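Local coordinates for protein extracellular ligand-binding receptor (Rhodopseudomonas palustris, PDB 3UKJ) that probably binds aromatic acids derived from lignin, such as p-coumaric acid and related compounds, as the periplasmic solute-binding component of a transport system, at residues 91-96 with 312-317; 111-116 with 338-343; 295-300 with 321-326. All coordinates share one frame; numbering follows the deposited sequence.

How the contacts relate
Following the chain from its N terminus, residues 91-96 lead from helix 79-92 into strand 96-98, and 111-116 follow with strand 112-114, at one edge of the same sheet. Contact 1 closes a long loop when helix 310-322 packs on 91-96, and contact 2 closes another when the loop 338-343 reaches 111-116; the two cross. Contact 3 crosses contact 1, yet is nested inside the loop of contact 2. His96 is hydrogen-bonded to Trp111 through the backbone and to Ser112 through its side chain, while Leu321 packs on Arg340. The loop 338-343 thus pairs with the edge strand 112-114, while helix 310-322 packs on the link into strand 96-98 and is itself tied to helix 282-304.

Contact 1: residues 91-96 with 312-317; sequences EAQVPH and FREAIR
The exit from helix 79-92 towards strand 96-98, part of the alpha/beta architecture of periplasmic binding proteins, rests here on helix 310-322, with Val94 and Pro95 meeting Arg313 and Ile316. Val94 lays its CG2 methyl over one face of the Arg313 guanidinium, 3.4 Å from CZ and above the centre of the group. The arginine arrives there because its chain runs extended from CG to NE, passing the carbonyl of Gln93 with CD 3.6 Å from Gln93 O. Pro95 sits on the helix itself: its CG is 3.6 Å from Ile316 CG2 and 3.4 Å from Arg313 O, while its CD lies 3.8 Å from Arg313 CB. The polar end of Arg313 is held by Gln310 OE1 and by the backbone oxygens Val65 O and Ala70 O. An alanine here would remove the guanidinium and is likely to leave those acceptors without their donor and Val94 CG2 without the flat surface it covers. Arg317 grips Glu314 OE1 side-on with NE and NH2 in a salt bridge along the helix. Helix 54-65 touches Val94 through Val65, helix 282-304 backs Ile316 through Ala301, and Trp111, just before strand 112-114, packs against Pro95.

Contact 2: residues 111-116 with 338-343; sequences WSVVMP and TDRYGL. With ENO (3-(4-hydroxy-phenyl)pyruvic acid), chain B.
Val114 N donates to Arg340 O at 2.8 Å, joining strand 112-114 to a loop that runs beside it at 30° between end-to-end directions. Val113 CA adds a CA-H...O contact to the same oxygen. One residue earlier on the strand, Ser112 O accepts from Arg340 NE at 2.8 Å in a nearly straight bond (169°) lying close to the guanidinium plane; NH2 adds a weak second bond. The arginine chain is bent at chi2 and chi3, which folds NE back to this carbonyl and brings one face of the guanidinium against Val113, with Val113 CG1 3.4 Å from Arg340 NH2. Its remaining nitrogen, NH1, bonds to Thr336 O. Strand 112-114 is an outermost strand of its sheet, and the loop uses its outward-facing backbone groups without adding a regular strand. An Asx turn shapes that loop: Asp339 OD1 accepts from both Tyr341 N and Gly342 N, approached from the same face of the carboxylate. Tyr341 lies alongside Val114 in a CH-pi contact, with Val114 CB 3.9 Å from the ring centroid over one face; Pro116 O meets the ring edge, 3.1 Å from Tyr341 CD1. The phenol oxygen is bonded to Leu102 O. On the ligand side, Pro116 CB comes within 3.2 Å of O3 of the bound 3-(4-hydroxy-phenyl)pyruvic acid, whose pocket also includes His286.

Contact 3: residues 295-300 with 321-326; sequences ERVIPV and LTEKDI
The turn leaving helix 310-322 for the short hairpin of strands 326-327 and 332-333 is bound to helix 282-304 chiefly through one arginine, Arg296, which reaches over to Glu323 and the backbone beyond it. That hairpin carries a G1 beta bulge, with Asp325 and Ile326 both facing Tyr333, and Arg296 grips the chain where it enters the bulge. Arg296 NH1 and NH2 straddle Lys324 O end-on, at 3.1 and 2.9 Å, both coming from the same face of the carbonyl plane. Arg296 NH2 also forms a salt bridge with Glu323 OE1 at 3.0 Å; this bond is almost straight (171°) and lies in the guanidinium plane, although the carboxylate is turned 82° against that plane and is met on its anti side. NH1 adds a weak bond to Asp325 O. With three carbonyl or carboxylate oxygens around it, the guanidinium is fixed in rotation, and its positive charge probably offsets the partial charges of the two backbone oxygens. With CG opposite the backbone N (chi1 -179°), Arg296 CG lies 3.6 Å from Glu323 CB; bends at chi2 and chi3 of the Arg296 side chain then bring the guanidinium to the carbonyl oxygens. Over one guanidinium face lies Ile326, its CG1 3.8 Å from Arg296 NH1. One turn further along helix 282-304, Val300 CG2 lies 3.5 Å from Glu323 OE2.

Contact 1: residues 91-96 with 312-317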
loop_
_atom_site.group_PDB
_atom_site.type_symbol
_atom_site.label_atom_id
_atom_site.label_comp_id
_atom_site.label_asym_id
_atom_site.label_seq_id
_atom_site.Cartn_x
_atom_site.Cartn_y
_atom_site.Cartn_z
ATOM N N GLU A 91 18.697 -9.254 -6.993
ATOM C CA GLU A 91 19.653 -10.084 -7.729
ATOM C C GLU A 91 20.257 -9.317 -8.903
ATOM O O GLU A 91 21.474 -9.332 -9.089
ATOM C CB GLU A 91 18.973 -11.325 -8.267
ATOM C CG GLU A 91 19.970 -12.197 -9.035
ATOM C CD GLU A 91 19.337 -13.410 -9.600
ATOM O OE1 GLU A 91 18.686 -13.295 -10.651
ATOM O OE2 GLU A 91 19.573 -14.496 -9.034
ATOM N N ALA A 92 19.401 -8.667 -9.701
ATOM C CA ALA A 92 19.867 -7.918 -10.893
ATOM C C ALA A 92 20.458 -6.567 -10.554
ATOM O O ALA A 92 21.116 -5.939 -11.390
ATOM C CB ALA A 92 18.745 -7.777 -11.925
ATOM N N GLN A 93 20.231 -6.116 -9.332
ATOM C CA GLN A 93 20.858 -4.896 -8.786
ATOM C C GLN A 93 20.266 -3.646 -9.459
ATOM O O GLN A 93 20.970 -2.858 -10.119
ATOM C CB GLN A 93 22.382 -4.963 -8.880
ATOM C CG GLN A 93 22.978 -6.151 -8.119
ATOM C CD GLN A 93 24.480 -6.120 -8.102
ATOM O OE1 GLN A 93 25.141 -6.808 -8.879
ATOM N NE2 GLN A 93 25.032 -5.328 -7.214
ATOM N N VAL A 94 18.934 -3.550 -9.380
ATOM C CA VAL A 94 18.190 -2.444 -9.969
ATOM C C VAL A 94 17.252 -1.831 -8.903
ATOM O O VAL A 94 16.600 -2.578 -8.170
ATOM C CB VAL A 94 17.319 -2.949 -11.168
ATOM C CG1 VAL A 94 16.569 -1.742 -11.811
ATOM C CG2 VAL A 94 18.180 -3.690 -12.199
ATOM N N PRO A 95 17.271 -0.488 -8.734
ATOM C CA PRO A 95 16.339 0.145 -7.777
ATOM C C PRO A 95 14.890 -0.262 -8.069
ATOM O O PRO A 95 14.468 -0.327 -9.233
ATOM C CB PRO A 95 16.527 1.652 -8.036
ATOM C CG PRO A 95 17.952 1.775 -8.657
ATOM C CD PRO A 95 18.070 0.508 -9.494
ATOM N N HIS A 96 14.191 -0.650 -7.006
ATOM C CA HIS A 96 12.803 -1.081 -7.075
ATOM C C HIS A 96 11.939 -0.266 -6.101
ATOM O O HIS A 96 12.293 -0.125 -4.915
ATOM C CB HIS A 96 12.750 -2.584 -6.731
ATOM C CG HIS A 96 11.381 -3.083 -6.428
ATOM N ND1 HIS A 96 11.113 -3.943 -5.389
ATOM C CD2 HIS A 96 10.185 -2.777 -6.990
ATOM C CE1 HIS A 96 9.809 -4.181 -5.342
ATOM N NE2 HIS A 96 9.222 -3.487 -6.308
ATOM N N PHE A 312 24.326 4.098 -12.997
ATOM C CA PHE A 312 23.140 4.947 -12.789
ATOM C C PHE A 312 22.232 4.272 -11.767
ATOM O O PHE A 312 21.670 4.934 -10.896
ATOM C CB PHE A 312 22.372 5.197 -14.092
ATOM C CG PHE A 312 21.371 6.315 -14.004
ATOM C CD1 PHE A 312 21.799 7.644 -13.925
ATOM C CD2 PHE A 312 20.008 6.061 -14.108
ATOM C CE1 PHE A 312 20.903 8.681 -13.774
ATOM C CE2 PHE A 312 19.075 7.120 -14.039
ATOM C CZ PHE A 312 19.522 8.420 -13.810
ATOM N N ARG A 313 22.102 2.947 -11.878
ATOM C CA ARG A 313 21.375 2.147 -10.873
ATOM C C ARG A 313 21.941 2.348 -9.460
ATOM O O ARG A 313 21.196 2.662 -8.493
ATOM C CB ARG A 313 21.384 0.679 -11.290
ATOM C CG ARG A 313 20.486 0.392 -12.503
ATOM C CD ARG A 313 20.852 -0.918 -13.166
ATOM N NE ARG A 313 19.869 -1.316 -14.160
ATOM C CZ ARG A 313 19.944 -2.457 -14.831
ATOM N NH1 ARG A 313 20.884 -3.363 -14.492
ATOM N NH2 ARG A 313 18.982 -2.785 -15.690
ATOM N N GLU A 314 23.255 2.233 -9.346
ATOM C CA GLU A 314 23.915 2.509 -8.085
ATOM C C GLU A 314 23.701 3.936 -7.601
ATOM O O GLU A 314 23.512 4.155 -6.421
ATOM C CB GLU A 314 25.417 2.198 -8.194
ATOM C CG GLU A 314 25.757 0.707 -8.045
ATOM C CD GLU A 314 25.496 0.157 -6.626
ATOM O OE1 GLU A 314 25.550 0.946 -5.676
ATOM O OE2 GLU A 314 25.678 -1.067 -6.429
ATOM N N ALA A 315 23.831 4.916 -8.492
ATOM C CA ALA A 315 23.723 6.312 -8.081
ATOM C C ALA A 315 22.305 6.614 -7.560
ATOM O O ALA A 315 22.152 7.405 -6.638
ATOM C CB ALA A 315 24.117 7.275 -9.225
ATOM N N ILE A 316 21.287 6.045 -8.219
ATOM C CA ILE A 316 19.910 6.124 -7.713
ATOM C C ILE A 316 19.800 5.451 -6.351
ATOM O O ILE A 316 19.205 6.018 -5.445
ATOM C CB ILE A 316 18.854 5.484 -8.718
ATOM C CG1 ILE A 316 18.748 6.356 -9.986
ATOM C CG2 ILE A 316 17.492 5.272 -8.017
ATOM C CD1 ILE A 316 17.982 5.686 -11.139
ATOM N N ARG A 317 20.388 4.265 -6.189
ATOM C CA ARG A 317 20.313 3.575 -4.897
ATOM C C ARG A 317 20.932 4.454 -3.779
ATOM O O ARG A 317 20.362 4.585 -2.688
ATOM C CB ARG A 317 21.049 2.215 -4.964
ATOM C CG ARG A 317 20.927 1.423 -3.684
ATOM C CD ARG A 317 21.761 0.140 -3.731
ATOM N NE ARG A 317 23.209 0.414 -3.748
ATOM C CZ ARG A 317 23.942 0.755 -2.688
ATOM N NH1 ARG A 317 23.388 0.920 -1.488
ATOM N NH2 ARG A 317 25.239 0.968 -2.841
#

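Contact 2: residues 111-116 with 338-343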
loop_
_atom_site.group_PDB
_atom_site.type_symbol
_atom_site.label_atom_id
_atom_site.label_comp_id
_atom_site.label_asym_id
_atom_site.label_seq_id
_atom_site.Cartn_x
_atom_site.Cartn_y
_atom_site.Cartn_z
ATOM N N TRP A 111 17.999 -3.077 -2.479
ATOM C CA TRP A 111 17.540 -2.492 -3.727
ATOM C C TRP A 111 16.072 -2.014 -3.761
ATOM O O TRP A 111 15.689 -1.293 -4.695
ATOM C CB TRP A 111 17.845 -3.432 -4.886
ATOM C CG TRP A 111 19.329 -3.508 -5.163
ATOM C CD1 TRP A 111 20.235 -4.425 -4.646
ATOM C CD2 TRP A 111 20.112 -2.537 -5.878
ATOM N NE1 TRP A 111 21.504 -4.111 -5.064
ATOM C CE2 TRP A 111 21.478 -2.907 -5.728
ATOM C CE3 TRP A 111 19.797 -1.353 -6.589
ATOM C CZ2 TRP A 111 22.511 -2.258 -6.429
ATOM C CZ3 TRP A 111 20.835 -0.640 -7.209
ATOM C CH2 TRP A 111 22.182 -1.120 -7.151
ATOM N N SER A 112 15.278 -2.373 -2.739
ATOM C CA SER A 112 13.840 -2.016 -2.701
ATOM C C SER A 112 13.555 -0.936 -1.665
ATOM O O SER A 112 14.169 -0.932 -0.589
ATOM C CB SER A 112 13.005 -3.238 -2.310
ATOM O OG SER A 112 13.062 -4.250 -3.300
ATOM N N VAL A 113 12.712 0.025 -2.058
ATOM C CA VAL A 113 12.021 0.927 -1.106
ATOM C C VAL A 113 10.540 0.779 -1.336
ATOM O O VAL A 113 10.089 0.143 -2.327
ATOM C CB VAL A 113 12.412 2.429 -1.274
ATOM C CG1 VAL A 113 13.889 2.677 -0.914
ATOM C CG2 VAL A 113 12.101 2.935 -2.705
ATOM N N VAL A 114 9.784 1.179 -0.316
ATOM C CA VAL A 114 8.360 0.845 -0.252
ATOM C C VAL A 114 7.483 2.097 -0.091
ATOM O O VAL A 114 7.716 2.935 0.794
ATOM C CB VAL A 114 8.082 -0.195 0.878
ATOM C CG1 VAL A 114 6.641 -0.695 0.849
ATOM C CG2 VAL A 114 9.052 -1.360 0.787
HETATM N N MSE A 115 6.513 2.234 -0.990
HETATM C CA MSE A 115 5.590 3.390 -0.931
HETATM C C MSE A 115 4.495 3.220 0.139
HETATM O O MSE A 115 4.308 4.109 0.966
HETATM C CB MSE A 115 4.966 3.715 -2.326
HETATM C CG MSE A 115 5.953 4.213 -3.456
HETATM SE SE MSE A 115 6.840 5.858 -2.873
HETATM C CE MSE A 115 8.364 5.125 -2.131
ATOM N N PRO A 116 3.804 2.067 0.170
ATOM C CA PRO A 116 2.768 1.985 1.222
ATOM C C PRO A 116 3.334 2.030 2.619
ATOM O O PRO A 116 4.450 1.561 2.862
ATOM C CB PRO A 116 2.124 0.621 1.000
ATOM C CG PRO A 116 2.621 0.126 -0.222
ATOM C CD PRO A 116 3.653 0.986 -0.822
ATOM N N THR A 338 18.393 0.485 6.733
ATOM C CA THR A 338 17.549 -0.504 7.430
ATOM C C THR A 338 16.047 -0.187 7.401
ATOM O O THR A 338 15.222 -1.071 7.660
ATOM C CB THR A 338 18.010 -0.755 8.907
ATOM O OG1 THR A 338 17.891 0.449 9.670
ATOM C CG2 THR A 338 19.450 -1.267 8.983
ATOM N N ASP A 339 15.694 1.067 7.120
ATOM C CA ASP A 339 14.287 1.425 7.019
ATOM C C ASP A 339 13.995 1.704 5.567
ATOM O O ASP A 339 14.305 2.778 5.040
ATOM C CB ASP A 339 14.004 2.646 7.873
ATOM C CG ASP A 339 12.558 3.101 7.802
ATOM O OD1 ASP A 339 11.703 2.468 7.122
ATOM O OD2 ASP A 339 12.284 4.111 8.470
ATOM N N ARG A 340 13.365 0.738 4.911
ATOM C CA ARG A 340 13.057 0.878 3.497
ATOM C C ARG A 340 11.663 1.463 3.209
ATOM O O ARG A 340 11.268 1.600 2.031
ATOM C CB ARG A 340 13.286 -0.465 2.791
ATOM C CG ARG A 340 14.684 -1.045 3.067
ATOM C CD ARG A 340 15.744 -0.005 2.747
ATOM N NE ARG A 340 15.841 0.218 1.314
ATOM C CZ ARG A 340 16.742 1.000 0.726
ATOM N NH1 ARG A 340 17.494 1.848 1.442
ATOM N NH2 ARG A 340 16.828 0.979 -0.600
ATOM N N TYR A 341 10.918 1.768 4.278
ATOM C CA TYR A 341 9.609 2.445 4.184
ATOM C C TYR A 341 9.811 3.955 4.348
ATOM O O TYR A 341 9.237 4.732 3.605
ATOM C CB TYR A 341 8.690 1.908 5.286
ATOM C CG TYR A 341 8.173 0.522 4.992
ATOM C CD1 TYR A 341 6.968 0.354 4.300
ATOM C CD2 TYR A 341 8.883 -0.620 5.381
ATOM C CE1 TYR A 341 6.434 -0.908 4.066
ATOM C CE2 TYR A 341 8.402 -1.904 5.081
ATOM C CZ TYR A 341 7.173 -2.031 4.431
ATOM O OH TYR A 341 6.655 -3.280 4.222
ATOM N N GLY A 342 10.578 4.354 5.373
ATOM C CA GLY A 342 10.972 5.748 5.554
ATOM C C GLY A 342 9.873 6.717 5.994
ATOM O O GLY A 342 10.000 7.934 5.806
ATOM N N LEU A 343 8.817 6.183 6.602
ATOM C CA LEU A 343 7.647 6.984 6.997
ATOM C C LEU A 343 7.440 7.124 8.515
ATOM O O LEU A 343 8.023 6.371 9.311
ATOM C CB LEU A 343 6.388 6.411 6.327
ATOM C CG LEU A 343 6.316 6.545 4.815
ATOM C CD1 LEU A 343 5.074 5.715 4.295
ATOM C CD2 LEU A 343 6.205 8.038 4.433
HETATM O O4 ENO B . -0.337 -5.619 -0.138
HETATM C C9 ENO B . -1.564 -2.437 -0.966
HETATM C C8 ENO B . -1.184 -1.120 -0.647
HETATM C C7 ENO B . -1.364 -0.695 0.668
HETATM C C6 ENO B . -1.902 -1.526 1.661
HETATM C C5 ENO B . -2.181 -2.849 1.370
HETATM C C4 ENO B . -2.071 -3.286 0.046
HETATM O O3 ENO B . -1.093 0.598 0.987
HETATM C C3 ENO B . -2.573 -4.678 -0.280
HETATM C C2 ENO B . -1.565 -5.809 -0.190
HETATM C C1 ENO B . -2.053 -7.176 -0.444
HETATM O O2 ENO B . -1.206 -8.055 -0.488
HETATM O O1 ENO B . -3.276 -7.446 -0.568
#

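Contact 3: residues 295-300 with 321-326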
loop_
_atom_site.group_PDB
_atom_site.type_symbol
_atom_site.label_atom_id
_atom_site.label_comp_id
_atom_site.label_asym_id
_atom_site.label_seq_id
_atom_site.Cartn_x
_atom_site.Cartn_y
_atom_site.Cartn_z
ATOM N N GLU A 295 11.561 12.235 -8.910
ATOM C CA GLU A 295 11.883 13.633 -9.167
ATOM C C GLU A 295 12.960 14.158 -8.209
ATOM O O GLU A 295 13.757 15.010 -8.595
ATOM C CB GLU A 295 10.644 14.516 -9.070
ATOM C CG GLU A 295 9.664 14.301 -10.215
ATOM C CD GLU A 295 8.508 15.256 -10.117
ATOM O OE1 GLU A 295 8.681 16.445 -10.508
ATOM O OE2 GLU A 295 7.451 14.851 -9.624
ATOM N N ARG A 296 13.067 13.579 -7.018
ATOM C CA ARG A 296 14.152 13.975 -6.127
ATOM C C ARG A 296 15.457 13.261 -6.479
ATOM O O ARG A 296 16.514 13.899 -6.469
ATOM C CB ARG A 296 13.840 13.694 -4.666
ATOM C CG ARG A 296 14.992 14.152 -3.743
ATOM C CD ARG A 296 15.014 15.660 -3.522
ATOM N NE ARG A 296 13.970 16.036 -2.605
ATOM C CZ ARG A 296 14.062 15.940 -1.287
ATOM N NH1 ARG A 296 12.973 16.120 -0.551
ATOM N NH2 ARG A 296 15.243 15.706 -0.705
ATOM N N VAL A 297 15.398 11.946 -6.735
ATOM C CA VAL A 297 16.644 11.161 -6.831
ATOM C C VAL A 297 17.308 11.204 -8.191
ATOM O O VAL A 297 18.527 11.092 -8.289
ATOM C CB VAL A 297 16.520 9.691 -6.301
ATOM C CG1 VAL A 297 16.211 9.716 -4.782
ATOM C CG2 VAL A 297 15.486 8.848 -7.113
ATOM N N ILE A 298 16.508 11.342 -9.243
ATOM C CA ILE A 298 17.068 11.408 -10.595
ATOM C C ILE A 298 18.090 12.543 -10.829
ATOM O O ILE A 298 19.217 12.278 -11.308
ATOM C CB ILE A 298 15.985 11.334 -11.681
ATOM C CG1 ILE A 298 15.469 9.901 -11.783
ATOM C CG2 ILE A 298 16.568 11.814 -12.994
ATOM C CD1 ILE A 298 14.282 9.741 -12.735
ATOM N N PRO A 299 17.745 13.796 -10.471
ATOM C CA PRO A 299 18.732 14.844 -10.721
ATOM C C PRO A 299 20.008 14.613 -9.921
ATOM O O PRO A 299 21.095 14.903 -10.418
ATOM C CB PRO A 299 18.006 16.121 -10.259
ATOM C CG PRO A 299 16.554 15.801 -10.478
ATOM C CD PRO A 299 16.449 14.366 -10.043
ATOM N N VAL A 300 19.892 13.941 -8.780
ATOM C CA VAL A 300 21.092 13.638 -7.993
ATOM C C VAL A 300 21.964 12.553 -8.647
ATOM O O VAL A 300 23.155 12.751 -8.861
ATOM C CB VAL A 300 20.743 13.260 -6.538
ATOM C CG1 VAL A 300 22.018 12.892 -5.751
ATOM C CG2 VAL A 300 20.003 14.419 -5.866
ATOM N N LEU A 321 19.345 6.985 -0.230
ATOM C CA LEU A 321 19.859 7.125 1.139
ATOM C C LEU A 321 20.178 8.580 1.524
ATOM O O LEU A 321 20.075 8.953 2.691
ATOM C CB LEU A 321 21.107 6.245 1.339
ATOM C CG LEU A 321 20.891 4.752 1.055
ATOM C CD1 LEU A 321 22.246 4.061 1.070
ATOM C CD2 LEU A 321 20.002 4.156 2.180
ATOM N N THR A 322 20.597 9.408 0.569
ATOM C CA THR A 322 21.051 10.778 0.888
ATOM C C THR A 322 19.968 11.863 0.851
ATOM O O THR A 322 20.074 12.880 1.565
ATOM C CB THR A 322 22.257 11.211 0.016
ATOM O OG1 THR A 322 21.937 11.054 -1.378
ATOM C CG2 THR A 322 23.507 10.368 0.370
ATOM N N GLU A 323 18.938 11.633 0.039
ATOM C CA GLU A 323 17.850 12.592 -0.156
ATOM C C GLU A 323 16.782 12.363 0.892
ATOM O O GLU A 323 15.968 11.466 0.753
ATOM C CB GLU A 323 17.269 12.471 -1.563
ATOM C CG GLU A 323 18.239 12.986 -2.623
ATOM C CD GLU A 323 18.674 14.435 -2.347
ATOM O OE1 GLU A 323 17.815 15.311 -2.122
ATOM O OE2 GLU A 323 19.877 14.692 -2.346
ATOM N N LYS A 324 16.656 13.319 1.799
ATOM C CA LYS A 324 15.756 13.187 2.929
ATOM C C LYS A 324 14.488 14.020 2.779
ATOM O O LYS A 324 14.427 14.952 1.977
ATOM C CB LYS A 324 16.505 13.622 4.200
ATOM C CG LYS A 324 17.798 12.843 4.477
ATOM C CD LYS A 324 17.527 11.341 4.634
ATOM C CE LYS A 324 18.705 10.595 5.278
ATOM N NZ LYS A 324 18.419 9.128 5.288
ATOM N N ASP A 325 13.476 13.693 3.567
ATOM C CA ASP A 325 12.258 14.501 3.607
ATOM C C ASP A 325 11.604 14.689 2.241
ATOM O O ASP A 325 11.275 15.806 1.817
ATOM C CB ASP A 325 12.522 15.833 4.327
ATOM C CG ASP A 325 13.114 15.632 5.720
ATOM O OD1 ASP A 325 12.585 14.783 6.469
ATOM O OD2 ASP A 325 14.040 16.368 6.102
ATOM N N ILE A 326 11.357 13.570 1.566
ATOM C CA ILE A 326 10.735 13.626 0.260
ATOM C C ILE A 326 9.216 13.756 0.377
ATOM O O ILE A 326 8.553 12.834 0.849
ATOM C CB ILE A 326 11.094 12.395 -0.604
ATOM C CG1 ILE A 326 12.615 12.301 -0.760
ATOM C CG2 ILE A 326 10.421 12.527 -1.982
ATOM C CD1 ILE A 326 13.052 11.037 -1.511
#